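Multidrug resistance protein (Vibrio cholerae, PDB 1YC9) probably forms a trimeric outer-membrane channel for drug efflux, and could be involved in resistance to puromycin, acriflavine and tetraphenylarsonium chloride. Local coordinates at residues Asp32-His37 against Asn149-Leu154; Asn36-Glu41 against Pro228-Ser233; Arg156-Gln161 against Leu215-Leu220. The protein carries 1 engineered substitution. All coordinates share one frame; numbering follows the deposited sequence.

Interaction 1: Asp32-His37 against Asn149-Leu154; sequences DAQLNH and NAYAEL
Asp32 and Tyr151 meet because both turn CG anti to the backbone N, with chi1 at -176° and -157°, and extend from opposite directions. Their ends join in a hydrogen bond in which Tyr151 OH donates to Asp32 OD1 at 2.7 Å. The hydroxyl meets this oxygen from above the carboxylate plane, 38° out of it, while OD1 itself lies at the edge of the phenol ring, in the ring plane. Asp32 has a second task as the N-cap of helix 33-44: its other oxygen, OD2, accepts a weak bond from Leu35 N at 3.3 Å. One carboxylate therefore caps the helix and holds the tyrosine, and OD1 also accepts from the backbone N of His238, so at least two bonds grip that buried oxygen. Leu35 contributes the apolar half of the contact. Its CD1 lies over one face of the Tyr151 ring, 4.1 Å from the centroid, and this approach is a CH-pi contact displaced toward the rim at CG, 3.8 Å from CD1. On the hydroxyl side, Gln34 CB comes to 3.4 Å from Tyr151 OH. Bonded at its hydroxyl and packed on a face, the ring bridges the start of helix 33-44 to the middle of the long helix 117-183. Around this buried bridge, Pro237 touches Tyr151, Ile234 touches Gln34 and Leu154, and helices 189-223 and 398-433 flank helix 117-183.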
loop_
_atom_site.group_PDB
_atom_site.type_symbol
_atom_site.label_atom_id
_atom_site.label_comp_id
_atom_site.label_asym_id
_atom_site.label_seq_id
_atom_site.Cartn_x
_atom_site.Cartn_y
_atom_site.Cartn_z
ATOM N N ASP A 32 -7.011 2.350 -33.414
ATOM C CA ASP A 32 -7.970 3.273 -32.838
ATOM C C ASP A 32 -7.300 4.589 -32.481
ATOM O O ASP A 32 -6.588 4.727 -31.465
ATOM C CB ASP A 32 -8.658 2.637 -31.633
ATOM C CG ASP A 32 -9.724 3.501 -31.069
ATOM O OD1 ASP A 32 -10.647 2.933 -30.442
ATOM O OD2 ASP A 32 -9.762 4.753 -31.195
ATOM N N ALA A 33 -7.493 5.601 -33.330
ATOM C CA ALA A 33 -6.779 6.836 -33.105
ATOM C C ALA A 33 -7.121 7.674 -31.875
ATOM O O ALA A 33 -6.252 8.297 -31.301
ATOM C CB ALA A 33 -7.028 7.781 -34.335
ATOM N N GLN A 34 -8.363 7.661 -31.427
ATOM C CA GLN A 34 -8.722 7.744 -30.027
ATOM C C GLN A 34 -7.827 7.186 -28.944
ATOM O O GLN A 34 -7.365 7.964 -28.092
ATOM C CB GLN A 34 -10.199 7.480 -29.758
ATOM C CG GLN A 34 -10.657 8.267 -28.501
ATOM C CD GLN A 34 -12.092 8.097 -28.181
ATOM O OE1 GLN A 34 -12.616 6.965 -28.125
ATOM N NE2 GLN A 34 -12.735 9.204 -27.895
ATOM N N LEU A 35 -7.613 5.889 -28.967
ATOM C CA LEU A 35 -6.741 5.275 -27.977
ATOM C C LEU A 35 -5.352 5.851 -28.106
ATOM O O LEU A 35 -4.728 6.266 -27.133
ATOM C CB LEU A 35 -6.715 3.775 -28.176
ATOM C CG LEU A 35 -5.800 3.008 -27.205
ATOM C CD1 LEU A 35 -6.163 3.374 -25.766
ATOM C CD2 LEU A 35 -5.929 1.525 -27.439
ATOM N N ASN A 36 -4.854 5.884 -29.339
ATOM C CA ASN A 36 -3.552 6.477 -29.624
ATOM C C ASN A 36 -3.391 7.853 -29.039
ATOM O O ASN A 36 -2.374 8.145 -28.447
ATOM C CB ASN A 36 -3.332 6.588 -31.139
ATOM C CG ASN A 36 -3.201 5.259 -31.791
ATOM O OD1 ASN A 36 -3.163 4.225 -31.131
ATOM N ND2 ASN A 36 -3.116 5.271 -33.122
ATOM N N HIS A 37 -4.391 8.705 -29.233
ATOM C CA HIS A 37 -4.328 10.072 -28.762
ATOM C C HIS A 37 -4.317 10.182 -27.213
ATOM O O HIS A 37 -3.558 10.982 -26.642
ATOM C CB HIS A 37 -5.484 10.887 -29.306
ATOM C CG HIS A 37 -5.152 12.336 -29.462
ATOM N ND1 HIS A 37 -5.286 13.245 -28.433
ATOM C CD2 HIS A 37 -4.674 13.038 -30.524
ATOM C CE1 HIS A 37 -4.902 14.441 -28.846
ATOM N NE2 HIS A 37 -4.529 14.344 -30.112
ATOM N N ASN A 149 -6.372 -0.502 -20.504
ATOM C CA ASN A 149 -7.302 -1.315 -19.717
ATOM C C ASN A 149 -8.595 -0.567 -19.366
ATOM O O ASN A 149 -9.672 -1.157 -19.492
ATOM C CB ASN A 149 -6.657 -1.930 -18.488
ATOM C CG ASN A 149 -5.772 -3.127 -18.843
ATOM O OD1 ASN A 149 -6.214 -4.093 -19.424
ATOM N ND2 ASN A 149 -4.526 -3.032 -18.498
ATOM N N ALA A 150 -8.476 0.729 -19.086
ATOM C CA ALA A 150 -9.644 1.561 -18.838
ATOM C C ALA A 150 -10.469 1.701 -20.138
ATOM O O ALA A 150 -11.697 1.620 -20.115
ATOM C CB ALA A 150 -9.255 2.874 -18.238
ATOM N N TYR A 151 -9.759 1.745 -21.268
ATOM C CA TYR A 151 -10.353 1.809 -22.581
ATOM C C TYR A 151 -11.066 0.523 -22.964
ATOM O O TYR A 151 -12.168 0.562 -23.519
ATOM C CB TYR A 151 -9.284 2.197 -23.607
ATOM C CG TYR A 151 -9.814 2.823 -24.877
ATOM C CD1 TYR A 151 -10.260 4.135 -24.897
ATOM C CD2 TYR A 151 -9.823 2.099 -26.069
ATOM C CE1 TYR A 151 -10.735 4.719 -26.062
ATOM C CE2 TYR A 151 -10.268 2.670 -27.229
ATOM C CZ TYR A 151 -10.725 3.970 -27.225
ATOM O OH TYR A 151 -11.171 4.513 -28.376
ATOM N N ALA A 152 -10.467 -0.615 -22.621
ATOM C CA ALA A 152 -11.064 -1.897 -22.787
ATOM C C ALA A 152 -12.407 -1.970 -22.089
ATOM O O ALA A 152 -13.367 -2.502 -22.635
ATOM C CB ALA A 152 -10.167 -3.005 -22.279
ATOM N N GLU A 153 -12.449 -1.417 -20.881
ATOM C CA GLU A 153 -13.660 -1.411 -20.123
ATOM C C GLU A 153 -14.681 -0.485 -20.769
ATOM O O GLU A 153 -15.864 -0.833 -20.832
ATOM C CB GLU A 153 -13.363 -0.982 -18.693
ATOM C CG GLU A 153 -14.594 -0.885 -17.796
ATOM C CD GLU A 153 -15.384 -2.163 -17.620
ATOM O OE1 GLU A 153 -16.452 -2.037 -16.987
ATOM O OE2 GLU A 153 -15.064 -3.287 -18.107
ATOM N N LEU A 154 -14.234 0.678 -21.230
ATOM C CA LEU A 154 -15.122 1.610 -21.940
ATOM C C LEU A 154 -15.774 0.874 -23.123
ATOM O O LEU A 154 -16.974 0.958 -23.329
ATOM C CB LEU A 154 -14.371 2.845 -22.410
ATOM C CG LEU A 154 -15.238 3.908 -23.059
ATOM C CD1 LEU A 154 -16.224 4.484 -22.026
ATOM C CD2 LEU A 154 -14.421 5.022 -23.626
#

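Interaction 2: Asn36-Glu41 against Pro228-Ser233; sequences NHLIEE and PDRAAS
Arg230 extends to the carboxylate of Glu41; the nearest CA pair, Leu38 and Arg230, is 9.8 Å apart. CB points toward helix 33-44. CG continues anti to the backbone N, and a bend at chi2 (61°) then directs the rest of the chain to the carboxylate. CD passes 3.7 Å from Glu41 OE1. At NE the first hydrogen bond of the salt bridge forms: its N-H points almost straight at Glu41 OE1, with a length of 2.9 Å and an angle of 173°. Leu38 CD2 lies over one guanidinium face, displaced toward NH1, 3.3 Å from it and 3.7 Å from CZ. NH1 makes the second bond, to Glu41 OE2 at 2.8 Å, and NH2 lies 3.1 Å from Ser233 OG. Both carboxylate oxygens use their syn lone pairs, and the two flat groups are only 16° from coplanar, which fixes the rotation of each against the other. Glu41 OE1 also accepts from Gln226 NE2, whereas the approach of His37 ND1 to OE2 is modelled too short to be trusted in detail. Ala231, the next residue in this loop, packs on helix 189-223, and Pro228 on Ala357 of the second subunit. The geometry is that of a side-on bidentate arginine-carboxylate salt bridge, here clamping the loop after helix 189-223 to the short helix 33-44, consistent with the equatorial region of TolC-like channels.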
loop_
_atom_site.group_PDB
_atom_site.type_symbol
_atom_site.label_atom_id
_atom_site.label_comp_id
_atom_site.label_asym_id
_atom_site.label_seq_id
_atom_site.Cartn_x
_atom_site.Cartn_y
_atom_site.Cartn_z
ATOM N N ASN A 36 -4.854 5.884 -29.339
ATOM C CA ASN A 36 -3.552 6.477 -29.624
ATOM C C ASN A 36 -3.391 7.853 -29.039
ATOM O O ASN A 36 -2.374 8.145 -28.447
ATOM C CB ASN A 36 -3.332 6.588 -31.139
ATOM C CG ASN A 36 -3.201 5.259 -31.791
ATOM O OD1 ASN A 36 -3.163 4.225 -31.131
ATOM N ND2 ASN A 36 -3.116 5.271 -33.122
ATOM N N HIS A 37 -4.391 8.705 -29.233
ATOM C CA HIS A 37 -4.328 10.072 -28.762
ATOM C C HIS A 37 -4.317 10.182 -27.213
ATOM O O HIS A 37 -3.558 10.982 -26.642
ATOM C CB HIS A 37 -5.484 10.887 -29.306
ATOM C CG HIS A 37 -5.152 12.336 -29.462
ATOM N ND1 HIS A 37 -5.286 13.245 -28.433
ATOM C CD2 HIS A 37 -4.674 13.038 -30.524
ATOM C CE1 HIS A 37 -4.902 14.441 -28.846
ATOM N NE2 HIS A 37 -4.529 14.344 -30.112
ATOM N N LEU A 38 -5.157 9.378 -26.565
ATOM C CA LEU A 38 -5.203 9.310 -25.102
ATOM C C LEU A 38 -3.847 8.907 -24.535
ATOM O O LEU A 38 -3.339 9.567 -23.646
ATOM C CB LEU A 38 -6.280 8.306 -24.651
ATOM C CG LEU A 38 -7.716 8.779 -24.851
ATOM C CD1 LEU A 38 -8.706 7.644 -24.693
ATOM C CD2 LEU A 38 -8.027 9.893 -23.895
ATOM N N ILE A 39 -3.233 7.870 -25.087
ATOM C CA ILE A 39 -1.970 7.429 -24.544
ATOM C C ILE A 39 -0.891 8.490 -24.841
ATOM O O ILE A 39 -0.127 8.922 -23.957
ATOM C CB ILE A 39 -1.641 6.039 -25.035
ATOM C CG1 ILE A 39 -2.644 5.058 -24.401
ATOM C CG2 ILE A 39 -0.229 5.674 -24.688
ATOM C CD1 ILE A 39 -2.516 3.642 -24.873
ATOM N N GLU A 40 -0.869 8.974 -26.078
ATOM C CA GLU A 40 0.081 10.006 -26.460
ATOM C C GLU A 40 0.033 11.259 -25.597
ATOM O O GLU A 40 1.073 11.738 -25.176
ATOM C CB GLU A 40 -0.088 10.324 -27.932
ATOM C CG GLU A 40 0.415 9.135 -28.741
ATOM C CD GLU A 40 -0.030 8.884 -30.137
ATOM O OE1 GLU A 40 -0.574 9.835 -30.730
ATOM O OE2 GLU A 40 0.056 7.731 -30.624
ATOM N N GLU A 41 -1.171 11.733 -25.285
ATOM C CA GLU A 41 -1.384 12.852 -24.363
ATOM C C GLU A 41 -0.758 12.585 -22.993
ATOM O O GLU A 41 -0.043 13.445 -22.460
ATOM C CB GLU A 41 -2.880 13.142 -24.167
ATOM C CG GLU A 41 -3.579 13.826 -25.323
ATOM C CD GLU A 41 -5.108 13.745 -25.166
ATOM O OE1 GLU A 41 -5.638 14.206 -24.147
ATOM O OE2 GLU A 41 -5.785 13.187 -26.041
ATOM N N PRO A 228 -12.156 16.810 -15.980
ATOM C CA PRO A 228 -13.309 16.149 -16.581
ATOM C C PRO A 228 -13.887 16.711 -17.867
ATOM O O PRO A 228 -14.718 15.999 -18.436
ATOM C CB PRO A 228 -14.323 16.143 -15.434
ATOM C CG PRO A 228 -13.952 17.265 -14.582
ATOM C CD PRO A 228 -12.464 17.368 -14.657
ATOM N N ASP A 229 -13.453 17.881 -18.366
ATOM C CA ASP A 229 -13.788 18.362 -19.727
ATOM C C ASP A 229 -13.205 17.535 -20.886
ATOM O O ASP A 229 -13.737 17.520 -21.998
ATOM C CB ASP A 229 -13.260 19.791 -19.925
ATOM C CG ASP A 229 -14.227 20.852 -19.427
ATOM O OD1 ASP A 229 -14.774 20.701 -18.309
ATOM O OD2 ASP A 229 -14.491 21.876 -20.096
ATOM N N ARG A 230 -12.066 16.906 -20.655
ATOM C CA ARG A 230 -11.530 15.941 -21.590
ATOM C C ARG A 230 -12.469 14.747 -21.798
ATOM O O ARG A 230 -12.446 14.087 -22.863
ATOM C CB ARG A 230 -10.163 15.451 -21.092
ATOM C CG ARG A 230 -9.482 14.441 -21.963
ATOM C CD ARG A 230 -9.196 14.998 -23.371
ATOM N NE ARG A 230 -8.549 14.072 -24.274
ATOM C CZ ARG A 230 -9.167 13.229 -25.083
ATOM N NH1 ARG A 230 -8.446 12.486 -25.911
ATOM N NH2 ARG A 230 -10.486 13.110 -25.077
ATOM N N ALA A 231 -13.235 14.415 -20.775
ATOM C CA ALA A 231 -14.130 13.266 -20.855
ATOM C C ALA A 231 -15.274 13.492 -21.871
ATOM O O ALA A 231 -15.798 12.525 -22.455
ATOM C CB ALA A 231 -14.687 12.956 -19.477
ATOM N N ALA A 232 -15.597 14.771 -22.103
ATOM C CA ALA A 232 -16.729 15.194 -22.944
ATOM C C ALA A 232 -16.501 14.924 -24.391
ATOM O O ALA A 232 -17.451 14.858 -25.175
ATOM C CB ALA A 232 -17.005 16.701 -22.753
ATOM N N SER A 233 -15.247 14.770 -24.769
ATOM C CA SER A 233 -14.915 14.500 -26.147
ATOM C C SER A 233 -14.521 13.039 -26.334
ATOM O O SER A 233 -14.075 12.652 -27.389
ATOM C CB SER A 233 -13.827 15.460 -26.620
ATOM O OG SER A 233 -12.612 15.229 -25.944
#

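Interaction 3: Arg156-Gln161 against Leu215-Leu220; sequences RLYANQ and LQKNAL
Helices 117-183 and 189-223, joined by a short turn, form an antiparallel hairpin of the helical barrel characteristic of outer membrane factors, and Leu157 and Tyr158 on the first meet Gln216 and Lys217 on the second. The nearest CA pair, Leu157 and Gln216, is 8.7 Å apart, so side chains must fill the gap. Two adjacent pairs do so in different ways. Leu157 sends CD1 to 4.0 Å from Gln216 CB, with the two side chains crossing at about a right angle; this is plain apolar packing, continued by Ile213 next to Leu157. One residue further on, the contact becomes polar. Lys217 leaves its helix with CG anti to the carbonyl carbon (chi1 -68°) and stays fully extended beyond it, which carries the ammonium group out to the tyrosine. There NZ donates to Tyr158 OH at 2.9 Å, coming in at the edge of the ring and near its plane. NZ has a second, weak bond to Ile234 O, and Glu236 and Pro237 touch the tyrosine: the loop after helix 189-223 thus returns to the hairpin at this point. On another side of helix 189-223, Asn218 ND2 bonds to Asp358 OD1 and Thr361 OG1 of the second subunit, linking helix 189-223 to the neighbouring subunit. The polar pair converges on one oxygen: behind NZ, Lys217 CE lies 3.2 Å from Tyr158 OH, and both NZ and CE stand 4.2 Å from Tyr158 CZ, so the lysine end runs across the hydroxyl.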
loop_
_atom_site.group_PDB
_atom_site.type_symbol
_atom_site.label_atom_id
_atom_site.label_comp_id
_atom_site.label_asym_id
_atom_site.label_seq_id
_atom_site.Cartn_x
_atom_site.Cartn_y
_atom_site.Cartn_z
ATOM N N ARG A 156 -16.219 -2.366 -23.577
ATOM C CA ARG A 156 -17.077 -3.388 -23.040
ATOM C C ARG A 156 -18.407 -2.763 -22.640
ATOM O O ARG A 156 -19.467 -3.359 -22.881
ATOM C CB ARG A 156 -16.471 -4.065 -21.836
ATOM C CG ARG A 156 -17.163 -5.337 -21.400
ATOM C CD ARG A 156 -16.729 -5.900 -20.053
ATOM N NE ARG A 156 -17.100 -4.991 -18.986
ATOM C CZ ARG A 156 -18.301 -4.905 -18.434
ATOM N NH1 ARG A 156 -18.521 -4.006 -17.495
ATOM N NH2 ARG A 156 -19.292 -5.685 -18.813
ATOM N N LEU A 157 -18.331 -1.602 -22.010
ATOM C CA LEU A 157 -19.533 -0.895 -21.569
ATOM C C LEU A 157 -20.399 -0.473 -22.761
ATOM O O LEU A 157 -21.646 -0.639 -22.735
ATOM C CB LEU A 157 -19.171 0.285 -20.686
ATOM C CG LEU A 157 -18.705 -0.160 -19.312
ATOM C CD1 LEU A 157 -18.031 1.039 -18.613
ATOM C CD2 LEU A 157 -19.834 -0.764 -18.482
ATOM N N TYR A 158 -19.772 0.067 -23.792
ATOM C CA TYR A 158 -20.494 0.487 -25.003
ATOM C C TYR A 158 -21.126 -0.721 -25.684
ATOM O O TYR A 158 -22.255 -0.628 -26.142
ATOM C CB TYR A 158 -19.596 1.229 -26.002
ATOM C CG TYR A 158 -19.604 2.709 -25.893
ATOM C CD1 TYR A 158 -18.597 3.377 -25.183
ATOM C CD2 TYR A 158 -20.590 3.468 -26.492
ATOM C CE1 TYR A 158 -18.568 4.747 -25.092
ATOM C CE2 TYR A 158 -20.578 4.894 -26.393
ATOM C CZ TYR A 158 -19.549 5.513 -25.691
ATOM O OH TYR A 158 -19.464 6.856 -25.561
ATOM N N ALA A 159 -20.447 -1.873 -25.687
ATOM C CA ALA A 159 -21.040 -3.093 -26.230
ATOM C C ALA A 159 -22.272 -3.542 -25.441
ATOM O O ALA A 159 -23.281 -3.932 -26.035
ATOM C CB ALA A 159 -19.983 -4.260 -26.291
ATOM N N ASN A 160 -22.174 -3.510 -24.104
ATOM C CA ASN A 160 -23.306 -3.834 -23.266
ATOM C C ASN A 160 -24.440 -2.809 -23.469
ATOM O O ASN A 160 -25.595 -3.200 -23.506
ATOM C CB ASN A 160 -22.889 -3.933 -21.802
ATOM C CG ASN A 160 -22.335 -5.290 -21.457
ATOM O OD1 ASN A 160 -23.037 -6.145 -20.999
ATOM N ND2 ASN A 160 -21.042 -5.494 -21.703
ATOM N N GLN A 161 -24.094 -1.538 -23.692
ATOM C CA GLN A 161 -25.086 -0.548 -24.014
ATOM C C GLN A 161 -25.835 -0.922 -25.306
ATOM O O GLN A 161 -27.055 -0.902 -25.326
ATOM C CB GLN A 161 -24.485 0.822 -24.122
ATOM C CG GLN A 161 -25.511 1.907 -24.576
ATOM C CD GLN A 161 -24.888 3.256 -24.793
ATOM O OE1 GLN A 161 -24.091 3.442 -25.710
ATOM N NE2 GLN A 161 -25.262 4.198 -23.985
ATOM N N LEU A 215 -18.815 7.446 -16.061
ATOM C CA LEU A 215 -17.806 7.267 -15.053
ATOM C C LEU A 215 -16.492 6.792 -15.640
ATOM O O LEU A 215 -15.428 7.250 -15.238
ATOM C CB LEU A 215 -18.264 6.249 -14.001
ATOM C CG LEU A 215 -19.439 6.698 -13.134
ATOM C CD1 LEU A 215 -19.843 5.573 -12.220
ATOM C CD2 LEU A 215 -19.128 8.015 -12.343
ATOM N N GLN A 216 -16.571 5.899 -16.596
ATOM C CA GLN A 216 -15.370 5.395 -17.235
ATOM C C GLN A 216 -14.670 6.469 -18.083
ATOM O O GLN A 216 -13.446 6.563 -18.102
ATOM C CB GLN A 216 -15.690 4.208 -18.089
ATOM C CG GLN A 216 -14.422 3.432 -18.442
ATOM C CD GLN A 216 -13.797 2.685 -17.245
ATOM O OE1 GLN A 216 -12.705 2.224 -17.367
ATOM N NE2 GLN A 216 -14.494 2.584 -16.112
ATOM N N LYS A 217 -15.435 7.334 -18.721
ATOM C CA LYS A 217 -14.852 8.498 -19.401
ATOM C C LYS A 217 -14.165 9.474 -18.437
ATOM O O LYS A 217 -13.097 10.013 -18.745
ATOM C CB LYS A 217 -15.891 9.277 -20.189
ATOM C CG LYS A 217 -16.419 8.529 -21.388
ATOM C CD LYS A 217 -17.626 9.273 -21.977
ATOM C CE LYS A 217 -18.058 8.570 -23.260
ATOM N NZ LYS A 217 -19.118 9.275 -23.980
ATOM N N ASN A 218 -14.792 9.702 -17.288
ATOM C CA ASN A 218 -14.197 10.495 -16.253
ATOM C C ASN A 218 -12.837 9.871 -15.862
ATOM O O ASN A 218 -11.861 10.606 -15.694
ATOM C CB ASN A 218 -15.087 10.614 -15.024
ATOM C CG ASN A 218 -16.393 11.387 -15.283
ATOM O OD1 ASN A 218 -16.583 11.985 -16.344
ATOM N ND2 ASN A 218 -17.279 11.334 -14.335
ATOM N N ALA A 219 -12.779 8.550 -15.729
ATOM C CA ALA A 219 -11.570 7.890 -15.248
ATOM C C ALA A 219 -10.446 8.027 -16.292
ATOM O O ALA A 219 -9.271 8.263 -15.941
ATOM C CB ALA A 219 -11.825 6.434 -14.910
ATOM N N LEU A 220 -10.822 7.842 -17.546
ATOM C CA LEU A 220 -9.898 8.045 -18.675
ATOM C C LEU A 220 -9.345 9.463 -18.710
ATOM O O LEU A 220 -8.146 9.655 -18.852
ATOM C CB LEU A 220 -10.540 7.688 -19.999
ATOM C CG LEU A 220 -10.678 6.207 -20.340
ATOM C CD1 LEU A 220 -11.731 5.889 -21.447
ATOM C CD2 LEU A 220 -9.295 5.604 -20.750
#

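In the fold
Interactions 1 and 2 share helix 33-44 and have centres about 9 Å apart; Tyr151 CE1 touches Leu38 CD1 at 3.8 Å, joining the two. Interactions 1 and 3 follow one another along helix 117-183, their centres about 10 Å apart, with Leu154 CD2 packed on Leu220 CD1 at 3.6 Å. The third pair, interactions 2 and 3, is about 14 Å apart between centres, yet Ala231 CB still reaches Lys217 O at 3.4 Å. Together they tie the short helix, the hairpin and the loop after it into one cluster. A bound mercury(II) ion lies about 13 Å from the Glu41 side chain, too far for Glu41 to be a ligand.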